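Local atomic coordinates of 6-phosphogluconolactonase (Trypanosoma cruzi, PDB entry 6VYE), a protein that catalyses, as a 6-phosphogluconolactonase, the hydrolysis of 6-phosphogluconolactone to 6-phosphogluconate, the second step of the oxidative pentose phosphate pathway. Residues R189-G194 with W205-T210; S47-G52 with D162-G167. All coordinates share one frame; numbering follows the deposited sequence.

Overall arrangement
Both contacts are buried and belong to one mixed beta sheet, but they differ in strand direction and depth. Contact 2 pairs two parallel strands, 46-50 and 163-167, its centre about 4 Å from the centre of the chain, in the middle of the sheet. Contact 1 is an antiparallel hairpin with its centre about 11 Å from that point, whose strand 191-194 forms an edge of the sheet within this chain. Strand 77-85 separates the two pairs, yet L209 CD1 reaches A49 CB at 3.7 Å, so their side chains pack directly. A serine-aspartate pair closes the start of contact 2, whereas contact 1 has a threonine at one end and an arginine on a phosphate ion at the other.

Contact 1. Residues R189-G194 with W205-T210; sequences RAVSVG and WRVTLT. With PO4 (phosphate ion), chain D.
The hydroxyl OG1 of T210 has two hydrogen-bond partners: it donates to R189 O at 2.7 Å, in the carbonyl plane and on a lone pair, and is also hydrogen-bonded to T213 OG1. With chi1 at 60°, OG1 lies between the backbone N and the carbonyl carbon, the setting in which it meets R189 O; T210 itself is the N-cap residue of helix 211-215. This closes the open end of a beta hairpin, strands 191-194 and 206-209. Its regular part has two antiparallel hydrogen-bonded pairs: S192 with T208, where S192 N donates to T208 O at 2.8 Å, and G194 with R206. The non-hydrogen-bonded pairs alternate with them and put V191, V193, V207 and L209 on one face. There V191 CG1 meets V207 CG1 at 3.4 Å, tighter than ordinary van der Waals contact, and helix 128-146 covers these valines. At the other end V193 CG2 approaches W205 CZ3 obliquely at 4.0 Å. The guanidinium of R206 leads away to a phosphate ion, probably from the crystallisation liquor, that also binds R85 and H173; the site is consistent with recognition of the substrate phosphate. R206 NH1 reaches phosphate O1 at 2.9 Å, while NH2 holds O4 at 2.6 Å.

Contact 2. Residues S47-G52 with D162-G167; sequences SIALSG and DIVLLG
S47 and D162 close the start of this parallel strand pair with two bonds, each from a backbone N-H of one residue to a side-chain oxygen of the other. S47 N donates to D162 OD2 at 2.8 Å, on the anti lone pair of that oxygen, while D162 N donates to S47 OG at 3.0 Å and 165°. The other carboxylate oxygen, OD1, makes a salt bridge with R218, so both carboxylate oxygens are engaged.

The backbone bonds follow the alternation expected of parallel strands, whose axes differ by 12°. I163 N binds S47 O at 2.9 Å, A49 N binds I163 O at 3.0 Å, and L165 N binds A49 O at 3.0 Å. Direct bonding stops there: beyond it the strands diverge, and a water gives a bond to L165 O at 2.6 Å and a weak one to L50 O.

Apolar contacts lie on both faces. I48 has CG1 anti to its backbone N (chi1 -173°), and this branch runs obliquely over I163 to bring CD1 within 3.8 Å of L165 CD1. That same L165 methyl also touches L50 CD2. On the reverse face the contact is thinner, with A49 CB 4.4 Å from V164 CG2.

The pair forms the middle of the Rossmann-like sheet of this family. Strand 77-85 bonds to I48 and L50 along one outer edge, and strand 219-224 to V164 along the other. Helix 54-66, which follows the loop at S51 and G52, covers L50 and L165 with Y60, whose hydroxyl is hydrogen-bonded to S51 O.

Contact 1. Residues R189-G194 with W205-T210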
ATOM      1  N   ARG A 189      -6.815  -8.416 -12.911  1.00 30.82           N
ATOM      2  CA  ARG A 189      -7.056  -6.955 -12.793  1.00 28.40           C
ATOM      3  C   ARG A 189      -5.974  -6.321 -11.893  1.00 24.37           C
ATOM      4  O   ARG A 189      -5.584  -6.942 -10.889  1.00 22.56           O
ATOM      5  CB  ARG A 189      -8.431  -6.679 -12.170  1.00 30.84           C
ATOM      6  CG  ARG A 189      -9.641  -7.357 -12.793  1.00 33.56           C
ATOM      7  CD  ARG A 189      -9.756  -7.297 -14.297  1.00 40.54           C
ATOM      8  NE  ARG A 189      -9.166  -6.102 -14.879  1.00 44.45           N
ATOM      9  CZ  ARG A 189      -8.761  -6.000 -16.148  1.00 52.23           C
ATOM     10  NH1 ARG A 189      -8.907  -7.016 -16.989  1.00 51.24           N
ATOM     11  NH2 ARG A 189      -8.213  -4.872 -16.580  1.00 53.92           N
ATOM     12  N   ALA A 190      -5.514  -5.109 -12.215  1.00 22.05           N
ATOM     13  CA  ALA A 190      -4.513  -4.363 -11.412  1.00 19.52           C
ATOM     14  C   ALA A 190      -5.178  -3.764 -10.168  1.00 19.13           C
ATOM     15  O   ALA A 190      -4.465  -3.556  -9.171  1.00 16.91           O
ATOM     16  CB  ALA A 190      -3.892  -3.284 -12.246  1.00 19.82           C
ATOM     17  N   VAL A 191      -6.481  -3.438 -10.261  1.00 17.93           N
ATOM     18  CA  VAL A 191      -7.305  -2.729  -9.234  1.00 18.10           C
ATOM     19  C   VAL A 191      -8.641  -3.470  -9.083  1.00 19.52           C
ATOM     20  O   VAL A 191      -9.182  -3.962 -10.073  1.00 18.44           O
ATOM     21  CB  VAL A 191      -7.577  -1.269  -9.628  1.00 19.82           C
ATOM     22  CG1 VAL A 191      -8.099  -0.480  -8.436  1.00 20.01           C
ATOM     23  CG2 VAL A 191      -6.367  -0.588 -10.267  1.00 21.23           C
ATOM     24  N   SER A 192      -9.142  -3.572  -7.871  1.00 19.62           N
ATOM     25  CA  SER A 192     -10.424  -4.229  -7.574  1.00 21.00           C
ATOM     26  C   SER A 192     -11.061  -3.525  -6.374  1.00 21.48           C
ATOM     27  O   SER A 192     -10.762  -2.329  -6.131  1.00 19.72           O
ATOM     28  CB  SER A 192     -10.186  -5.704  -7.332  1.00 20.93           C
ATOM     29  OG  SER A 192     -11.416  -6.393  -7.292  1.00 22.10           O
ATOM     30  N   VAL A 193     -11.907  -4.233  -5.634  1.00 20.60           N
ATOM     31  CA  VAL A 193     -12.743  -3.577  -4.591  1.00 19.71           C
ATOM     32  C   VAL A 193     -12.775  -4.499  -3.381  1.00 18.26           C
ATOM     33  O   VAL A 193     -12.462  -5.685  -3.511  1.00 17.06           O
ATOM     34  CB  VAL A 193     -14.152  -3.263  -5.115  1.00 21.53           C
ATOM     35  CG1 VAL A 193     -14.126  -2.326  -6.308  1.00 21.24           C
ATOM     36  CG2 VAL A 193     -14.917  -4.525  -5.462  1.00 22.39           C
ATOM     37  N   GLY A 194     -13.127  -3.938  -2.241  1.00 17.38           N
ATOM     38  CA  GLY A 194     -13.245  -4.700  -1.007  1.00 18.97           C
ATOM     39  C   GLY A 194     -14.117  -3.951  -0.044  1.00 20.48           C
ATOM     40  O   GLY A 194     -14.113  -2.682  -0.069  1.00 21.86           O
ATOM     41  N   TRP A 205     -17.217   0.838   1.210  1.00 20.71           N
ATOM     42  CA  TRP A 205     -16.588   0.196   0.047  1.00 20.64           C
ATOM     43  C   TRP A 205     -15.204   0.819  -0.167  1.00 21.17           C
ATOM     44  O   TRP A 205     -15.031   2.044   0.139  1.00 20.10           O
ATOM     45  CB  TRP A 205     -17.503   0.351  -1.163  1.00 23.80           C
ATOM     46  CG  TRP A 205     -18.541  -0.727  -1.226  1.00 24.59           C
ATOM     47  CD1 TRP A 205     -19.866  -0.632  -0.915  1.00 26.19           C
ATOM     48  CD2 TRP A 205     -18.313  -2.087  -1.621  1.00 24.57           C
ATOM     49  NE1 TRP A 205     -20.474  -1.847  -1.086  1.00 26.21           N
ATOM     50  CE2 TRP A 205     -19.554  -2.756  -1.523  1.00 26.52           C
ATOM     51  CE3 TRP A 205     -17.190  -2.803  -2.036  1.00 24.02           C
ATOM     52  CZ2 TRP A 205     -19.695  -4.112  -1.820  1.00 25.72           C
ATOM     53  CZ3 TRP A 205     -17.329  -4.143  -2.330  1.00 25.05           C
ATOM     54  CH2 TRP A 205     -18.563  -4.787  -2.222  1.00 25.09           C
ATOM     55  N   ARG A 206     -14.245   0.030  -0.642  1.00 18.57           N
ATOM     56  CA  ARG A 206     -12.898   0.553  -0.955  1.00 20.00           C
ATOM     57  C   ARG A 206     -12.506   0.091  -2.345  1.00 21.92           C
ATOM     58  O   ARG A 206     -13.007  -0.978  -2.802  1.00 19.68           O
ATOM     59  CB  ARG A 206     -11.861   0.089   0.054  1.00 19.95           C
ATOM     60  CG  ARG A 206     -12.114   0.630   1.455  1.00 19.53           C
ATOM     61  CD  ARG A 206     -12.659  -0.450   2.319  1.00 19.69           C
ATOM     62  NE  ARG A 206     -12.773  -0.036   3.697  1.00 20.61           N
ATOM     63  CZ  ARG A 206     -11.846  -0.176   4.621  1.00 21.02           C
ATOM     64  NH1 ARG A 206     -10.650  -0.636   4.307  1.00 22.95           N
ATOM     65  NH2 ARG A 206     -12.095   0.217   5.863  1.00 23.82           N
ATOM     66  N   VAL A 207     -11.739   0.946  -3.013  1.00 19.87           N
ATOM     67  CA  VAL A 207     -11.004   0.581  -4.247  1.00 20.25           C
ATOM     68  C   VAL A 207      -9.615   0.206  -3.740  1.00 17.62           C
ATOM     69  O   VAL A 207      -9.174   0.867  -2.804  1.00 15.48           O
ATOM     70  CB  VAL A 207     -10.989   1.760  -5.240  1.00 21.72           C
ATOM     71  CG1 VAL A 207     -10.136   1.457  -6.455  1.00 21.96           C
ATOM     72  CG2 VAL A 207     -12.410   2.126  -5.647  1.00 21.24           C
ATOM     73  N   THR A 208      -9.007  -0.840  -4.284  1.00 15.27           N
ATOM     74  CA  THR A 208      -7.738  -1.390  -3.778  1.00 15.77           C
ATOM     75  C   THR A 208      -6.945  -1.935  -4.957  1.00 16.23           C
ATOM     76  O   THR A 208      -7.554  -2.471  -5.912  1.00 14.93           O
ATOM     77  CB  THR A 208      -7.956  -2.451  -2.673  1.00 15.94           C
ATOM     78  OG1 THR A 208      -6.690  -2.867  -2.166  1.00 14.12           O
ATOM     79  CG2 THR A 208      -8.712  -3.681  -3.128  1.00 16.24           C
ATOM     80  N   LEU A 209      -5.630  -1.829  -4.850  1.00 15.72           N
ATOM     81  CA  LEU A 209      -4.694  -2.599  -5.679  1.00 16.64           C
ATOM     82  C   LEU A 209      -4.842  -4.065  -5.278  1.00 15.55           C
ATOM     83  O   LEU A 209      -5.254  -4.375  -4.105  1.00 13.15           O
ATOM     84  CB  LEU A 209      -3.249  -2.118  -5.482  1.00 17.00           C
ATOM     85  CG  LEU A 209      -2.965  -0.657  -5.850  1.00 17.62           C
ATOM     86  CD1 LEU A 209      -1.473  -0.383  -5.650  1.00 18.01           C
ATOM     87  CD2 LEU A 209      -3.398  -0.303  -7.273  1.00 18.07           C
ATOM     88  N   THR A 210      -4.524  -4.921  -6.241  1.00 14.24           N
ATOM     89  CA  THR A 210      -4.743  -6.369  -6.130  1.00 15.42           C
ATOM     90  C   THR A 210      -3.431  -7.017  -5.718  1.00 15.23           C
ATOM     91  O   THR A 210      -2.354  -6.419  -5.819  1.00 14.21           O
ATOM     92  CB  THR A 210      -5.297  -6.886  -7.460  1.00 15.82           C
ATOM     93  OG1 THR A 210      -4.336  -6.592  -8.482  1.00 15.23           O
ATOM     94  CG2 THR A 210      -6.643  -6.272  -7.761  1.00 16.47           C
TER
HETATM   95  P   PO4 D 302      -8.549  -0.407   7.161  1.00 33.15           P
HETATM   96  O1  PO4 D 302      -8.170  -0.979   5.764  1.00 36.11           O
HETATM   97  O2  PO4 D 302      -7.401   0.380   7.706  1.00 35.10           O
HETATM   98  O3  PO4 D 302      -8.828  -1.513   8.151  1.00 36.63           O
HETATM   99  O4  PO4 D 302      -9.805   0.443   7.004  1.00 35.92           O

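Contact 2. Residues S47-G52 with D162-G167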
ATOM      1  N   SER A  47       6.914   5.785  -9.320  1.00 14.12           N
ATOM      2  CA  SER A  47       5.515   5.533  -8.885  1.00 12.64           C
ATOM      3  C   SER A  47       5.518   4.986  -7.449  1.00 11.69           C
ATOM      4  O   SER A  47       6.171   3.976  -7.178  1.00 11.21           O
ATOM      5  CB  SER A  47       4.811   4.647  -9.874  1.00 12.64           C
ATOM      6  OG  SER A  47       5.569   3.498 -10.142  1.00 11.15           O
ATOM      7  N   ILE A  48       4.816   5.649  -6.543  1.00 12.95           N
ATOM      8  CA  ILE A  48       4.572   5.116  -5.172  1.00 13.11           C
ATOM      9  C   ILE A  48       3.058   4.942  -4.954  1.00 12.43           C
ATOM     10  O   ILE A  48       2.310   5.844  -5.264  1.00 12.71           O
ATOM     11  CB  ILE A  48       5.228   6.010  -4.122  1.00 13.10           C
ATOM     12  CG1 ILE A  48       5.117   5.352  -2.746  1.00 14.14           C
ATOM     13  CG2 ILE A  48       4.648   7.423  -4.146  1.00 13.14           C
ATOM     14  CD1 ILE A  48       6.087   5.878  -1.741  1.00 16.14           C
ATOM     15  N   ALA A  49       2.632   3.837  -4.350  1.00 12.55           N
ATOM     16  CA  ALA A  49       1.240   3.652  -3.920  1.00 11.78           C
ATOM     17  C   ALA A  49       1.236   3.792  -2.398  1.00 12.12           C
ATOM     18  O   ALA A  49       1.963   2.989  -1.736  1.00 13.68           O
ATOM     19  CB  ALA A  49       0.698   2.330  -4.379  1.00 12.24           C
ATOM     20  N   LEU A  50       0.523   4.816  -1.902  1.00 11.35           N
ATOM     21  CA  LEU A  50       0.493   5.201  -0.476  1.00 13.17           C
ATOM     22  C   LEU A  50      -0.536   4.333   0.255  1.00 15.18           C
ATOM     23  O   LEU A  50      -1.529   3.984  -0.349  1.00 15.41           O
ATOM     24  CB  LEU A  50       0.123   6.678  -0.340  1.00 13.91           C
ATOM     25  CG  LEU A  50       1.022   7.691  -1.036  1.00 13.16           C
ATOM     26  CD1 LEU A  50       0.528   9.113  -0.784  1.00 13.19           C
ATOM     27  CD2 LEU A  50       2.434   7.553  -0.556  1.00 13.85           C
ATOM     28  N   SER A  51      -0.279   3.988   1.511  1.00 16.54           N
ATOM     29  CA  SER A  51      -1.309   3.443   2.433  1.00 19.11           C
ATOM     30  C   SER A  51      -1.866   4.567   3.325  1.00 19.51           C
ATOM     31  O   SER A  51      -1.185   5.630   3.479  1.00 18.40           O
ATOM     32  CB  SER A  51      -0.723   2.331   3.260  1.00 18.72           C
ATOM     33  OG  SER A  51       0.406   2.854   3.942  1.00 21.18           O
ATOM     34  N   GLY A  52      -3.053   4.346   3.895  1.00 19.30           N
ATOM     35  CA  GLY A  52      -3.638   5.203   4.957  1.00 19.16           C
ATOM     36  C   GLY A  52      -3.224   4.746   6.353  1.00 20.11           C
ATOM     37  O   GLY A  52      -2.417   3.811   6.468  1.00 21.51           O
ATOM     38  N   ASP A 162       7.026   1.272  -8.804  1.00 13.27           N
ATOM     39  CA  ASP A 162       8.374   1.339  -8.210  1.00 14.04           C
ATOM     40  C   ASP A 162       8.269   1.015  -6.705  1.00 14.55           C
ATOM     41  O   ASP A 162       9.062   0.194  -6.234  1.00 14.28           O
ATOM     42  CB  ASP A 162       8.981   2.727  -8.441  1.00 15.23           C
ATOM     43  CG  ASP A 162       9.301   2.982  -9.891  1.00 16.14           C
ATOM     44  OD1 ASP A 162      10.081   2.157 -10.480  1.00 17.06           O
ATOM     45  OD2 ASP A 162       8.714   3.935 -10.445  1.00 16.73           O
ATOM     46  N   ILE A 163       7.338   1.649  -5.976  1.00 14.35           N
ATOM     47  CA  ILE A 163       7.217   1.445  -4.513  1.00 14.49           C
ATOM     48  C   ILE A 163       5.761   1.134  -4.190  1.00 15.75           C
ATOM     49  O   ILE A 163       4.865   1.862  -4.661  1.00 16.77           O
ATOM     50  CB  ILE A 163       7.769   2.637  -3.716  1.00 15.34           C
ATOM     51  CG1 ILE A 163       9.161   3.055  -4.198  1.00 15.65           C
ATOM     52  CG2 ILE A 163       7.737   2.315  -2.234  1.00 14.47           C
ATOM     53  CD1 ILE A 163       9.773   4.199  -3.458  1.00 17.04           C
ATOM     54  N   VAL A 164       5.531   0.092  -3.384  1.00 15.04           N
ATOM     55  CA  VAL A 164       4.202  -0.076  -2.755  1.00 14.14           C
ATOM     56  C   VAL A 164       4.384  -0.061  -1.239  1.00 14.59           C
ATOM     57  O   VAL A 164       5.127  -0.897  -0.711  1.00 13.68           O
ATOM     58  CB  VAL A 164       3.501  -1.341  -3.250  1.00 14.47           C
ATOM     59  CG1 VAL A 164       2.235  -1.584  -2.433  1.00 15.61           C
ATOM     60  CG2 VAL A 164       3.193  -1.243  -4.736  1.00 15.09           C
ATOM     61  N   LEU A 165       3.738   0.890  -0.579  1.00 16.03           N
ATOM     62  CA  LEU A 165       3.704   0.990   0.900  1.00 17.76           C
ATOM     63  C   LEU A 165       2.468   0.304   1.462  1.00 18.12           C
ATOM     64  O   LEU A 165       1.364   0.673   1.082  1.00 18.83           O
ATOM     65  CB  LEU A 165       3.631   2.466   1.248  1.00 21.83           C
ATOM     66  CG  LEU A 165       4.946   3.157   1.490  1.00 25.48           C
ATOM     67  CD1 LEU A 165       4.657   4.654   1.567  1.00 29.89           C
ATOM     68  CD2 LEU A 165       5.560   2.637   2.800  1.00 29.47           C
ATOM     69  N   LEU A 166       2.641  -0.595   2.415  1.00 18.29           N
ATOM     70  CA  LEU A 166       1.503  -1.348   2.973  1.00 16.75           C
ATOM     71  C   LEU A 166       1.498  -1.275   4.504  1.00 16.21           C
ATOM     72  O   LEU A 166       2.584  -1.121   5.111  1.00 15.74           O
ATOM     73  CB  LEU A 166       1.634  -2.791   2.490  1.00 16.20           C
ATOM     74  CG  LEU A 166       1.540  -3.003   0.981  1.00 16.10           C
ATOM     75  CD1 LEU A 166       1.759  -4.455   0.664  1.00 15.89           C
ATOM     76  CD2 LEU A 166       0.211  -2.537   0.410  1.00 16.56           C
ATOM     77  N   GLY A 167       0.328  -1.379   5.113  1.00 14.24           N
ATOM     78  CA  GLY A 167       0.221  -1.564   6.579  1.00 17.19           C
ATOM     79  C   GLY A 167      -0.447  -2.895   6.865  1.00 18.91           C
ATOM     80  O   GLY A 167      -1.208  -3.317   6.003  1.00 23.35           O
TER
HETATM   81  O   HOH W   1       6.372   3.311 -12.418  1.00 22.27           O
HETATM   82  O   HOH W   2      -0.692   0.843  -0.576  1.00 29.82           O